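Thymidylate synthase ThyX (Streptomyces cacaoi subsp. asoensis, PDB 4P5B) probably catalyses the reductive methylation of dUMP to dTMP, with methylenetetrahydrofolate as methyl donor and NADPH and reduced FAD (FADH2) as reductants. Local coordinates at residues E150-L155 against E163-V168; N93-R98 against T173-Y178; H87-F92 against A183-H188. All coordinates share one frame; numbering follows the deposited sequence.

Contact 1: E150-L155 against E163-V168; sequences EEYQRL and EIARLV. With BRU (5-bromo-2'-deoxyuridine-5'-monophosphate), chain H.
Two consecutive helical elements meet beside the nucleotide phosphate site, where Y152 and L155 of helix 133-157 pack on A165 and V168 of helix 162-165 and its 3-10 continuation. No hydrogen bond crosses between them. The Y152 ring reaches over with CG anti to the backbone N (chi1 -180°), and its CD2-CE2 edge lies against the A165 backbone. CE2 sits 3.6 Å from CB of A165, while CD2 comes within 3.5 Å of A165 O, near the ring plane. CG2 of V168 meets CB of Y152 at 3.7 Å, and CB of L155 meets CB of A165 at 4.0 Å. The Y152 hydroxyl is hydrogen-bonded to the backbone N of V102, so the ring is held at both ends. R166 touches CE2 of Y152 with its CB, then its chain, bent at chi2 (85°), leads away to the nucleotide, and NE donates to E163 O. The group meets the phosphate of the bound dUMP analogue edge-on: NH2 of R166 donates to OP1 at 2.9 Å, and NH1 bonds OP1 and OP2 weakly, both at 3.0 Å. Q206 of the second subunit also takes NH2. This is consistent with apolar packing fixing the backbone from which R166 extends, while the guanidinium, its N-H groups directed at two phosphate oxygens, would probably offset part of the phosphate's negative charge.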
loop_
_atom_site.group_PDB
_atom_site.type_symbol
_atom_site.label_atom_id
_atom_site.label_comp_id
_atom_site.label_asym_id
_atom_site.label_seq_id
_atom_site.Cartn_x
_atom_site.Cartn_y
_atom_site.Cartn_z
ATOM N N GLU B 150 19.626 31.957 13.915
ATOM C CA GLU B 150 20.359 33.126 13.488
ATOM C C GLU B 150 21.183 32.797 12.234
ATOM O O GLU B 150 21.234 33.596 11.300
ATOM C CB GLU B 150 21.245 33.673 14.622
ATOM C CG GLU B 150 20.527 34.459 15.751
ATOM C CD GLU B 150 21.361 34.449 17.044
ATOM O OE1 GLU B 150 21.090 35.237 17.973
ATOM O OE2 GLU B 150 22.347 33.676 17.121
ATOM N N GLU B 151 21.811 31.620 12.183
ATOM C CA GLU B 151 22.549 31.232 10.960
ATOM C C GLU B 151 21.555 31.003 9.833
ATOM O O GLU B 151 21.789 31.333 8.669
ATOM C CB GLU B 151 23.422 29.989 11.191
ATOM C CG GLU B 151 24.313 30.171 12.391
ATOM C CD GLU B 151 25.341 31.334 12.151
ATOM O OE1 GLU B 151 25.543 31.729 10.961
ATOM O OE2 GLU B 151 25.912 31.855 13.138
ATOM N N TYR B 152 20.407 30.462 10.196
ATOM C CA TYR B 152 19.342 30.301 9.217
ATOM C C TYR B 152 18.969 31.666 8.583
ATOM O O TYR B 152 19.021 31.840 7.365
ATOM C CB TYR B 152 18.139 29.662 9.874
ATOM C CG TYR B 152 16.982 29.452 8.933
ATOM C CD1 TYR B 152 15.762 30.000 9.224
ATOM C CD2 TYR B 152 17.125 28.703 7.730
ATOM C CE1 TYR B 152 14.687 29.832 8.375
ATOM C CE2 TYR B 152 16.082 28.528 6.856
ATOM C CZ TYR B 152 14.833 29.097 7.176
ATOM O OH TYR B 152 13.700 28.963 6.369
ATOM N N GLN B 153 18.587 32.616 9.422
ATOM C CA GLN B 153 18.297 33.984 8.980
ATOM C C GLN B 153 19.472 34.608 8.199
ATOM O O GLN B 153 19.271 35.257 7.161
ATOM C CB GLN B 153 17.930 34.847 10.201
ATOM C CG GLN B 153 16.500 34.606 10.721
ATOM C CD GLN B 153 15.446 34.684 9.591
ATOM O OE1 GLN B 153 15.375 35.682 8.865
ATOM N NE2 GLN B 153 14.662 33.626 9.422
ATOM N N ARG B 154 20.701 34.345 8.639
ATOM C CA ARG B 154 21.870 34.942 7.953
ATOM C C ARG B 154 21.993 34.472 6.497
ATOM O O ARG B 154 22.255 35.287 5.573
ATOM C CB ARG B 154 23.158 34.710 8.760
ATOM C CG ARG B 154 24.463 34.967 7.962
ATOM C CD ARG B 154 25.604 35.521 8.822
ATOM N NE ARG B 154 25.510 34.943 10.141
ATOM C CZ ARG B 154 25.252 35.613 11.268
ATOM N NH1 ARG B 154 25.138 36.948 11.288
ATOM N NH2 ARG B 154 25.154 34.921 12.405
ATOM N N LEU B 155 21.785 33.171 6.277
ATOM C CA LEU B 155 21.919 32.611 4.908
ATOM C C LEU B 155 20.753 33.064 4.016
ATOM O O LEU B 155 20.958 33.398 2.849
ATOM C CB LEU B 155 21.991 31.081 4.929
ATOM C CG LEU B 155 23.182 30.440 5.657
ATOM C CD1 LEU B 155 23.102 28.908 5.741
ATOM C CD2 LEU B 155 24.543 30.873 5.057
ATOM N N GLU B 163 16.086 25.854 0.735
ATOM C CA GLU B 163 16.277 24.432 0.904
ATOM C C GLU B 163 17.695 24.137 1.378
ATOM O O GLU B 163 17.959 23.030 1.812
ATOM C CB GLU B 163 16.034 23.706 -0.424
ATOM C CG GLU B 163 17.172 23.832 -1.410
ATOM C CD GLU B 163 16.941 23.097 -2.707
ATOM O OE1 GLU B 163 17.882 22.964 -3.519
ATOM O OE2 GLU B 163 15.827 22.634 -2.945
ATOM N N ILE B 164 18.618 25.109 1.246
ATOM C CA ILE B 164 19.951 24.917 1.755
ATOM C C ILE B 164 20.015 25.534 3.102
ATOM O O ILE B 164 20.611 24.952 4.026
ATOM C CB ILE B 164 21.051 25.541 0.834
ATOM C CG1 ILE B 164 21.135 24.797 -0.495
ATOM C CG2 ILE B 164 22.461 25.479 1.527
ATOM C CD1 ILE B 164 21.689 23.376 -0.334
ATOM N N ALA B 165 19.398 26.684 3.272
ATOM C CA ALA B 165 19.571 27.424 4.548
ATOM C C ALA B 165 19.056 26.581 5.696
ATOM O O ALA B 165 19.637 26.528 6.763
ATOM C CB ALA B 165 18.822 28.757 4.530
ATOM N N ARG B 166 17.985 25.859 5.452
ATOM C CA ARG B 166 17.360 25.076 6.506
ATOM C C ARG B 166 18.231 23.938 7.004
ATOM O O ARG B 166 17.838 23.264 7.966
ATOM C CB ARG B 166 16.015 24.567 6.030
ATOM C CG ARG B 166 16.057 23.638 4.771
ATOM C CD ARG B 166 16.329 22.112 5.037
ATOM N NE ARG B 166 16.109 21.445 3.747
ATOM C CZ ARG B 166 14.978 20.825 3.422
ATOM N NH1 ARG B 166 14.004 20.676 4.333
ATOM N NH2 ARG B 166 14.818 20.346 2.201
ATOM N N LEU B 167 19.395 23.675 6.356
ATOM C CA LEU B 167 20.182 22.558 6.847
ATOM C C LEU B 167 20.589 22.788 8.278
ATOM O O LEU B 167 20.800 21.819 9.015
ATOM C CB LEU B 167 21.433 22.291 6.031
ATOM C CG LEU B 167 21.316 22.047 4.533
ATOM C CD1 LEU B 167 22.659 21.617 3.904
ATOM C CD2 LEU B 167 20.220 21.165 4.228
ATOM N N VAL B 168 20.733 24.061 8.688
ATOM C CA VAL B 168 21.078 24.337 10.078
ATOM C C VAL B 168 19.943 24.159 11.107
ATOM O O VAL B 168 20.199 24.205 12.282
ATOM C CB VAL B 168 21.667 25.774 10.216
ATOM C CG1 VAL B 168 22.818 25.938 9.307
ATOM C CG2 VAL B 168 20.582 26.881 9.904
HETATM N N1 BRU H . 8.811 16.840 0.493
HETATM C C2 BRU H . 9.544 16.007 -0.301
HETATM N N3 BRU H . 10.206 16.475 -1.394
HETATM C C4 BRU H . 10.108 17.749 -1.756
HETATM C C5 BRU H . 9.343 18.593 -0.979
HETATM C C6 BRU H . 8.683 18.175 0.142
HETATM O O2 BRU H . 9.598 14.827 -0.018
HETATM O O4 BRU H . 10.736 18.145 -2.760
HETATM BR BR BRU H . 9.100 20.392 -1.607
HETATM C "C1'" BRU H . 8.175 16.234 1.638
HETATM C "C2'" BRU H . 9.188 15.742 2.705
HETATM C "C3'" BRU H . 8.602 16.224 4.060
HETATM C "C4'" BRU H . 7.856 17.480 3.644
HETATM O "O3'" BRU H . 7.688 15.271 4.670
HETATM O "O4'" BRU H . 7.366 17.213 2.220
HETATM C "C5'" BRU H . 8.697 18.767 3.724
HETATM O "O5'" BRU H . 9.960 18.652 3.130
HETATM P P BRU H . 11.044 19.890 2.906
HETATM O OP1 BRU H . 12.239 19.156 2.465
HETATM O OP2 BRU H . 10.987 20.507 4.275
HETATM O OP3 BRU H . 10.232 20.608 1.855
#

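Contact 2: N93-R98 against T173-Y178. With BRU (5-bromo-2'-deoxyuridine-5'-monophosphate), chain H.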
loop_
_atom_site.group_PDB
_atom_site.type_symbol
_atom_site.label_atom_id
_atom_site.label_comp_id
_atom_site.label_asym_id
_atom_site.label_seq_id
_atom_site.Cartn_x
_atom_site.Cartn_y
_atom_site.Cartn_z
ATOM N N ASN B 93 0.391 15.575 3.726
ATOM C CA ASN B 93 0.866 16.771 3.055
ATOM C C ASN B 93 1.373 17.744 4.103
ATOM O O ASN B 93 0.617 18.150 5.002
ATOM C CB ASN B 93 -0.277 17.412 2.261
ATOM C CG ASN B 93 -0.235 17.005 0.862
ATOM O OD1 ASN B 93 0.624 17.509 0.146
ATOM N ND2 ASN B 93 -1.077 16.013 0.446
ATOM N N GLU B 94 2.640 18.111 3.978
ATOM C CA GLU B 94 3.342 18.795 5.006
ATOM C C GLU B 94 3.829 20.113 4.465
ATOM O O GLU B 94 4.073 20.277 3.270
ATOM C CB GLU B 94 4.555 17.941 5.486
ATOM C CG GLU B 94 5.357 18.559 6.662
ATOM C CD GLU B 94 6.473 17.667 7.170
ATOM O OE1 GLU B 94 6.656 16.511 6.638
ATOM O OE2 GLU B 94 7.190 18.115 8.103
ATOM N N GLU B 95 3.954 21.069 5.363
ATOM C CA GLU B 95 4.576 22.343 5.046
ATOM C C GLU B 95 6.030 22.091 4.571
ATOM O O GLU B 95 6.707 21.291 5.174
ATOM C CB GLU B 95 4.585 23.167 6.330
ATOM C CG GLU B 95 5.132 24.553 6.157
ATOM C CD GLU B 95 5.281 25.343 7.489
ATOM O OE1 GLU B 95 5.568 26.581 7.420
ATOM O OE2 GLU B 95 5.138 24.710 8.580
ATOM N N SER B 96 6.510 22.827 3.568
ATOM C CA SER B 96 7.819 22.596 2.964
ATOM C C SER B 96 8.721 23.724 3.246
ATOM O O SER B 96 8.391 24.903 3.028
ATOM C CB SER B 96 7.740 22.432 1.450
ATOM O OG SER B 96 9.007 22.602 0.776
ATOM N N ALA B 97 9.891 23.360 3.719
ATOM C CA ALA B 97 10.915 24.320 4.071
ATOM C C ALA B 97 11.769 24.577 2.842
ATOM O O ALA B 97 12.585 25.477 2.873
ATOM C CB ALA B 97 11.787 23.767 5.262
ATOM N N ARG B 98 11.569 23.841 1.750
ATOM C CA ARG B 98 12.152 24.239 0.467
ATOM C C ARG B 98 11.410 25.432 -0.182
ATOM O O ARG B 98 12.020 26.219 -0.982
ATOM C CB ARG B 98 12.128 23.107 -0.595
ATOM C CG ARG B 98 12.932 21.835 -0.247
ATOM C CD ARG B 98 12.777 20.831 -1.367
ATOM N NE ARG B 98 13.522 21.242 -2.581
ATOM C CZ ARG B 98 13.158 20.926 -3.843
ATOM N NH1 ARG B 98 12.048 20.221 -4.078
ATOM N NH2 ARG B 98 13.870 21.358 -4.896
ATOM N N THR B 173 12.329 21.754 15.335
ATOM C CA THR B 173 11.526 22.758 14.670
ATOM C C THR B 173 10.060 22.306 14.400
ATOM O O THR B 173 9.834 21.174 13.924
ATOM C CB THR B 173 12.178 23.148 13.311
ATOM O OG1 THR B 173 13.530 23.592 13.487
ATOM C CG2 THR B 173 11.403 24.258 12.620
ATOM N N TYR B 174 9.079 23.179 14.644
ATOM C CA TYR B 174 7.703 22.836 14.388
ATOM C C TYR B 174 7.347 22.731 12.897
ATOM O O TYR B 174 7.692 23.572 12.098
ATOM C CB TYR B 174 6.771 23.842 15.078
ATOM C CG TYR B 174 6.396 23.438 16.493
ATOM C CD1 TYR B 174 5.369 22.510 16.750
ATOM C CD2 TYR B 174 7.056 24.006 17.588
ATOM C CE1 TYR B 174 5.054 22.149 18.065
ATOM C CE2 TYR B 174 6.749 23.645 18.900
ATOM C CZ TYR B 174 5.757 22.741 19.132
ATOM O OH TYR B 174 5.482 22.473 20.445
ATOM N N SER B 175 6.613 21.711 12.543
ATOM C CA SER B 175 6.066 21.619 11.228
ATOM C C SER B 175 4.516 21.490 11.352
ATOM O O SER B 175 4.022 21.313 12.450
ATOM C CB SER B 175 6.662 20.409 10.526
ATOM O OG SER B 175 6.353 20.486 9.156
ATOM N N VAL B 176 3.778 21.624 10.247
ATOM C CA VAL B 176 2.292 21.487 10.233
ATOM C C VAL B 176 1.976 20.596 9.026
ATOM O O VAL B 176 2.662 20.698 7.930
ATOM C CB VAL B 176 1.625 22.853 10.141
ATOM C CG1 VAL B 176 2.242 23.706 9.006
ATOM C CG2 VAL B 176 0.124 22.775 9.937
ATOM N N LEU B 177 1.068 19.648 9.243
ATOM C CA LEU B 177 0.630 18.805 8.155
ATOM C C LEU B 177 -0.810 18.327 8.228
ATOM O O LEU B 177 -1.467 18.349 9.291
ATOM C CB LEU B 177 1.551 17.586 8.030
ATOM C CG LEU B 177 1.441 16.636 9.219
ATOM C CD1 LEU B 177 1.674 15.251 8.766
ATOM C CD2 LEU B 177 2.516 16.998 10.289
ATOM N N TYR B 178 -1.270 17.858 7.079
ATOM C CA TYR B 178 -2.519 17.093 6.986
ATOM C C TYR B 178 -2.216 15.624 6.894
ATOM O O TYR B 178 -1.285 15.209 6.194
ATOM C CB TYR B 178 -3.338 17.511 5.740
ATOM C CG TYR B 178 -4.014 18.888 5.835
ATOM C CD1 TYR B 178 -5.132 19.069 6.608
ATOM C CD2 TYR B 178 -3.520 19.990 5.146
ATOM C CE1 TYR B 178 -5.767 20.260 6.709
ATOM C CE2 TYR B 178 -4.160 21.250 5.246
ATOM C CZ TYR B 178 -5.285 21.352 6.070
ATOM O OH TYR B 178 -5.978 22.524 6.208
HETATM N N1 BRU H . 8.811 16.840 0.493
HETATM C C2 BRU H . 9.544 16.007 -0.301
HETATM N N3 BRU H . 10.206 16.475 -1.394
HETATM C C4 BRU H . 10.108 17.749 -1.756
HETATM C C5 BRU H . 9.343 18.593 -0.979
HETATM C C6 BRU H . 8.683 18.175 0.142
HETATM O O2 BRU H . 9.598 14.827 -0.018
HETATM O O4 BRU H . 10.736 18.145 -2.760
HETATM BR BR BRU H . 9.100 20.392 -1.607
HETATM C "C1'" BRU H . 8.175 16.234 1.638
HETATM C "C2'" BRU H . 9.188 15.742 2.705
HETATM C "C3'" BRU H . 8.602 16.224 4.060
HETATM C "C4'" BRU H . 7.856 17.480 3.644
HETATM O "O3'" BRU H . 7.688 15.271 4.670
HETATM O "O4'" BRU H . 7.366 17.213 2.220
HETATM C "C5'" BRU H . 8.697 18.767 3.724
HETATM O "O5'" BRU H . 9.960 18.652 3.130
HETATM P P BRU H . 11.044 19.890 2.906
HETATM O OP1 BRU H . 12.239 19.156 2.465
HETATM O OP2 BRU H . 10.987 20.507 4.275
HETATM O OP3 BRU H . 10.232 20.608 1.855
HETATM O O HOH W 1 8.623 21.487 6.937
#
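E94 pairs with L177 where strand 91-94 runs antiparallel to strand 174-181 at one edge of the chain's four-stranded antiparallel sheet, and its side chain points at the nucleotide. N93 and Y178 form the hydrogen-bonded pair, linked by both backbone N-H groups; E94 and L177 are the non-hydrogen-bonded pair. Past the strand end, E95 N still hydrogen-bonds V176 O. CB of E94 rests 4.0 Å from CB of L177. The same E94 CB is 3.8 Å from C4' of the bound bromo-dUMP (BRU). CG, anti to the backbone N (chi1 -177°), passes S175 OG at 3.3 Å, and the chain stays extended to a carboxylate that divides its oxygens between protein and ligand. OE1 accepts from the sugar O3' at 2.5 Å; OE2 takes the S175 hydroxyl, whose OG is 2.7 Å away, on its anti lone pair, and also forms a salt bridge with R82 of the second subunit. With an alanine here, O3' of the nucleotide, the S175 hydroxyl and R82 of the second subunit would probably all lose their shared acceptor. Beyond the strand the chain wraps the phosphate: S96 OG donates to OP3, and A97 N donates to OP2 at 3.1 Å. R98 passes on to the base, its NH1 donating to O4 at 2.8 Å. E95 turns to the other side, laying its chain across V176 CG1 at about a right angle, its OE1 in a salt bridge with R100. Just past the end of strand 91-94, a water donates to E95 O at 2.6 Å and more weakly to S175 OG.

Contact 3: H87-F92 against A183-H188; sequences HRTWSF and ARALMH. With FAD (flavin-adenine dinucleotide), chain I.
T89 and W90, at the end of the type I turn 87-90 that leads into strand 91-94, press on A185 and L186 in the first turn of helix 183-193, forming part of an FAD site. This is the close side. CB of A185 sits 3.3 Å from T89 OG1, and the indole comes in edge-first, its CZ2 meeting CD1 of L186 at 3.9 Å. M216 of helix 207-223 and F189 also touch W90, so much of the indole packs against apolar groups, while NE1 faces a water. The other side is looser: H87 ND1 and H188 CD2 stand 4.5 Å apart, and the cofactor spans the two rings. FAD C5' lies over one face of the H87 imidazole, FAD C4B over one face of H188. H188, with CG anti to its N (chi1 175°), brings NE2 to the FAD diphosphate, its one N-H shared between O2P (3.0 Å) and O3P (3.1 Å), while NE2 of H87 is hydrogen-bonded to NE of R193. Between the close and the loose part a water bridges the segments, donating to A185 O at 2.9 Å and accepting from W90 NE1 at 3.2 Å.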
loop_
_atom_site.group_PDB
_atom_site.type_symbol
_atom_site.label_atom_id
_atom_site.label_comp_id
_atom_site.label_asym_id
_atom_site.label_seq_id
_atom_site.Cartn_x
_atom_site.Cartn_y
_atom_site.Cartn_z
ATOM N N HIS B 87 4.072 5.615 8.783
ATOM C CA HIS B 87 2.872 4.771 8.632
ATOM C C HIS B 87 2.373 4.924 7.195
ATOM O O HIS B 87 1.685 5.903 6.832
ATOM C CB HIS B 87 1.810 5.164 9.670
ATOM C CG HIS B 87 2.285 4.919 11.066
ATOM N ND1 HIS B 87 2.077 3.728 11.716
ATOM C CD2 HIS B 87 3.046 5.670 11.888
ATOM C CE1 HIS B 87 2.701 3.747 12.877
ATOM N NE2 HIS B 87 3.295 4.917 13.008
ATOM N N ARG B 88 2.695 3.911 6.401
ATOM C CA ARG B 88 2.619 4.002 4.984
ATOM C C ARG B 88 1.215 3.904 4.381
ATOM O O ARG B 88 1.104 4.071 3.207
ATOM C CB ARG B 88 3.555 2.974 4.316
ATOM C CG ARG B 88 4.986 3.112 4.705
ATOM C CD ARG B 88 5.771 1.867 4.254
ATOM N NE ARG B 88 5.386 0.747 5.073
ATOM C CZ ARG B 88 5.886 -0.487 5.015
ATOM N NH1 ARG B 88 6.793 -0.820 4.056
ATOM N NH2 ARG B 88 5.436 -1.408 5.918
ATOM N N THR B 89 0.183 3.576 5.144
ATOM C CA THR B 89 -1.186 3.529 4.556
ATOM C C THR B 89 -1.880 4.888 4.723
ATOM O O THR B 89 -2.999 5.049 4.230
ATOM C CB THR B 89 -2.083 2.427 5.171
ATOM O OG1 THR B 89 -2.062 2.573 6.606
ATOM C CG2 THR B 89 -1.542 0.984 4.820
ATOM N N TRP B 90 -1.226 5.856 5.379
ATOM C CA TRP B 90 -1.775 7.197 5.564
ATOM C C TRP B 90 -1.425 8.073 4.363
ATOM O O TRP B 90 -0.588 7.677 3.569
ATOM C CB TRP B 90 -1.162 7.854 6.778
ATOM C CG TRP B 90 -1.629 7.263 8.063
ATOM C CD1 TRP B 90 -1.546 5.948 8.470
ATOM C CD2 TRP B 90 -2.178 7.981 9.143
ATOM N NE1 TRP B 90 -2.035 5.808 9.735
ATOM C CE2 TRP B 90 -2.408 7.058 10.184
ATOM C CE3 TRP B 90 -2.554 9.308 9.318
ATOM C CZ2 TRP B 90 -3.008 7.431 11.372
ATOM C CZ3 TRP B 90 -3.170 9.678 10.494
ATOM C CH2 TRP B 90 -3.343 8.745 11.537
ATOM N N SER B 91 -2.103 9.201 4.187
ATOM C CA SER B 91 -1.671 10.185 3.215
ATOM C C SER B 91 -1.254 11.432 3.960
ATOM O O SER B 91 -1.877 11.791 4.955
ATOM C CB SER B 91 -2.795 10.548 2.276
ATOM O OG SER B 91 -3.438 9.358 1.790
ATOM N N PHE B 92 -0.213 12.097 3.487
ATOM C CA PHE B 92 0.310 13.226 4.193
ATOM C C PHE B 92 0.587 14.371 3.243
ATOM O O PHE B 92 1.040 14.143 2.131
ATOM C CB PHE B 92 1.622 12.903 4.918
ATOM C CG PHE B 92 1.547 11.758 5.885
ATOM C CD1 PHE B 92 0.896 11.895 7.142
ATOM C CD2 PHE B 92 2.097 10.531 5.553
ATOM C CE1 PHE B 92 0.826 10.819 8.037
ATOM C CE2 PHE B 92 2.081 9.446 6.461
ATOM C CZ PHE B 92 1.446 9.592 7.696
ATOM N N ALA B 183 -10.068 4.044 9.479
ATOM C CA ALA B 183 -10.115 3.535 10.872
ATOM C C ALA B 183 -9.172 2.385 11.184
ATOM O O ALA B 183 -8.647 2.279 12.271
ATOM C CB ALA B 183 -11.593 3.107 11.262
ATOM N N ARG B 184 -9.020 1.483 10.241
ATOM C CA ARG B 184 -8.102 0.396 10.387
ATOM C C ARG B 184 -6.636 0.868 10.444
ATOM O O ARG B 184 -5.845 0.388 11.270
ATOM C CB ARG B 184 -8.308 -0.571 9.212
ATOM C CG ARG B 184 -7.598 -1.905 9.418
ATOM C CD ARG B 184 -7.575 -2.721 8.159
ATOM N NE ARG B 184 -6.985 -4.005 8.428
ATOM C CZ ARG B 184 -6.976 -5.034 7.596
ATOM N NH1 ARG B 184 -6.408 -6.183 7.974
ATOM N NH2 ARG B 184 -7.521 -4.921 6.400
ATOM N N ALA B 185 -6.263 1.800 9.558
ATOM C CA ALA B 185 -4.917 2.363 9.575
ATOM C C ALA B 185 -4.765 3.098 10.911
ATOM O O ALA B 185 -3.717 2.973 11.571
ATOM C CB ALA B 185 -4.693 3.330 8.393
ATOM N N LEU B 186 -5.787 3.833 11.329
ATOM C CA LEU B 186 -5.721 4.517 12.646
ATOM C C LEU B 186 -5.561 3.534 13.819
ATOM O O LEU B 186 -4.771 3.793 14.693
ATOM C CB LEU B 186 -6.918 5.412 12.882
ATOM C CG LEU B 186 -6.818 6.179 14.213
ATOM C CD1 LEU B 186 -5.648 7.108 14.193
ATOM C CD2 LEU B 186 -8.143 6.989 14.549
ATOM N N MET B 187 -6.197 2.362 13.768
ATOM C CA MET B 187 -6.089 1.394 14.874
ATOM C C MET B 187 -4.702 0.744 14.881
ATOM O O MET B 187 -4.118 0.520 15.932
ATOM C CB MET B 187 -7.206 0.315 14.751
ATOM C CG MET B 187 -8.554 0.759 15.338
ATOM S SD MET B 187 -9.780 -0.547 15.174
ATOM C CE MET B 187 -10.346 -0.451 13.443
ATOM N N HIS B 188 -4.176 0.429 13.700
ATOM C CA HIS B 188 -2.809 -0.055 13.604
ATOM C C HIS B 188 -1.788 1.002 14.214
ATOM O O HIS B 188 -0.953 0.702 15.055
ATOM C CB HIS B 188 -2.510 -0.478 12.170
ATOM C CG HIS B 188 -1.086 -0.888 11.962
ATOM N ND1 HIS B 188 -0.595 -2.112 12.356
ATOM C CD2 HIS B 188 -0.029 -0.212 11.460
ATOM C CE1 HIS B 188 0.700 -2.173 12.116
ATOM N NE2 HIS B 188 1.068 -1.033 11.565
HETATM P PA FAD I . 2.835 1.073 7.988
HETATM O O1A FAD I . 1.486 1.577 7.581
HETATM O O2A FAD I . 4.084 1.115 6.985
HETATM O O5B FAD I . 2.265 -0.439 7.355
HETATM C C5B FAD I . 1.046 -0.979 8.077
HETATM C C4B FAD I . 0.778 -2.489 7.999
HETATM O O4B FAD I . 0.642 -2.582 6.587
HETATM C C3B FAD I . 1.946 -3.410 8.367
HETATM O O3B FAD I . 1.864 -3.866 9.735
HETATM C C2B FAD I . 1.822 -4.548 7.349
HETATM O O2B FAD I . 0.867 -5.581 7.707
HETATM C C1B FAD I . 1.272 -3.785 6.120
HETATM N N9A FAD I . 2.224 -3.363 5.045
HETATM C C8A FAD I . 2.315 -2.131 4.477
HETATM N N7A FAD I . 3.261 -2.182 3.523
HETATM C C5A FAD I . 3.775 -3.433 3.502
HETATM C C6A FAD I . 4.759 -4.074 2.737
HETATM N N6A FAD I . 5.461 -3.409 1.794
HETATM N N1A FAD I . 4.988 -5.386 2.978
HETATM C C2A FAD I . 4.321 -6.070 3.917
HETATM N N3A FAD I . 3.388 -5.526 4.660
HETATM C C4A FAD I . 3.106 -4.207 4.464
HETATM N N1 FAD I . 11.796 2.092 12.359
HETATM C C2 FAD I . 13.187 2.021 12.013
HETATM O O2 FAD I . 13.570 2.276 10.874
HETATM N N3 FAD I . 14.116 1.693 13.031
HETATM C C4 FAD I . 13.634 1.440 14.359
HETATM O O4 FAD I . 14.400 1.142 15.284
HETATM C C4X FAD I . 12.262 1.498 14.648
HETATM N N5 FAD I . 11.835 1.236 15.938
HETATM C C5X FAD I . 10.509 1.471 16.323
HETATM C C6 FAD I . 10.223 1.396 17.698
HETATM C C7 FAD I . 8.931 1.626 18.151
HETATM C C7M FAD I . 8.739 1.508 19.690
HETATM C C8 FAD I . 7.882 1.912 17.202
HETATM C C8M FAD I . 6.443 2.170 17.726
HETATM C C9 FAD I . 8.171 2.007 15.812
HETATM C C9A FAD I . 9.514 1.788 15.361
HETATM N N10 FAD I . 9.964 1.895 13.992
HETATM C C10 FAD I . 11.339 1.835 13.673
HETATM C "C1'" FAD I . 9.062 2.167 12.854
HETATM C "C2'" FAD I . 8.649 0.810 12.276
HETATM O "O2'" FAD I . 9.783 0.142 11.710
HETATM C "C3'" FAD I . 7.474 0.918 11.316
HETATM O "O3'" FAD I . 7.816 1.252 9.961
HETATM C "C4'" FAD I . 6.406 1.888 11.892
HETATM O "O4'" FAD I . 6.172 1.470 13.274
HETATM C "C5'" FAD I . 5.120 1.737 11.095
HETATM O "O5'" FAD I . 4.798 0.356 11.202
HETATM P P FAD I . 4.345 -0.520 10.000
HETATM O O1P FAD I . 5.433 -0.746 9.014
HETATM O O2P FAD I . 3.835 -1.853 10.728
HETATM O O3P FAD I . 2.993 0.139 9.438
HETATM O O HOH W 2 -1.021 2.907 10.495
#

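From the N terminus, the chain first reaches 87-92 and runs straight on into 93-98. Helix 133-157 then supplies 150-155, and a seven-residue connection, partly helical, leads to 163-168, so contact 1 closes the shortest loop. The chain returns along strand 174-181, where contact 2 closes a 74-residue loop around contact 1, and goes on into helix 183-193, where contact 3 closes the outermost loop. The three are nested and none cross. Contacts 2 and 3 share strand 91-94 and meet through F92 and L177. Contacts 1 and 2 join through the E163-R98 salt bridge, tying the helical pair to the sheet edge around one nucleotide.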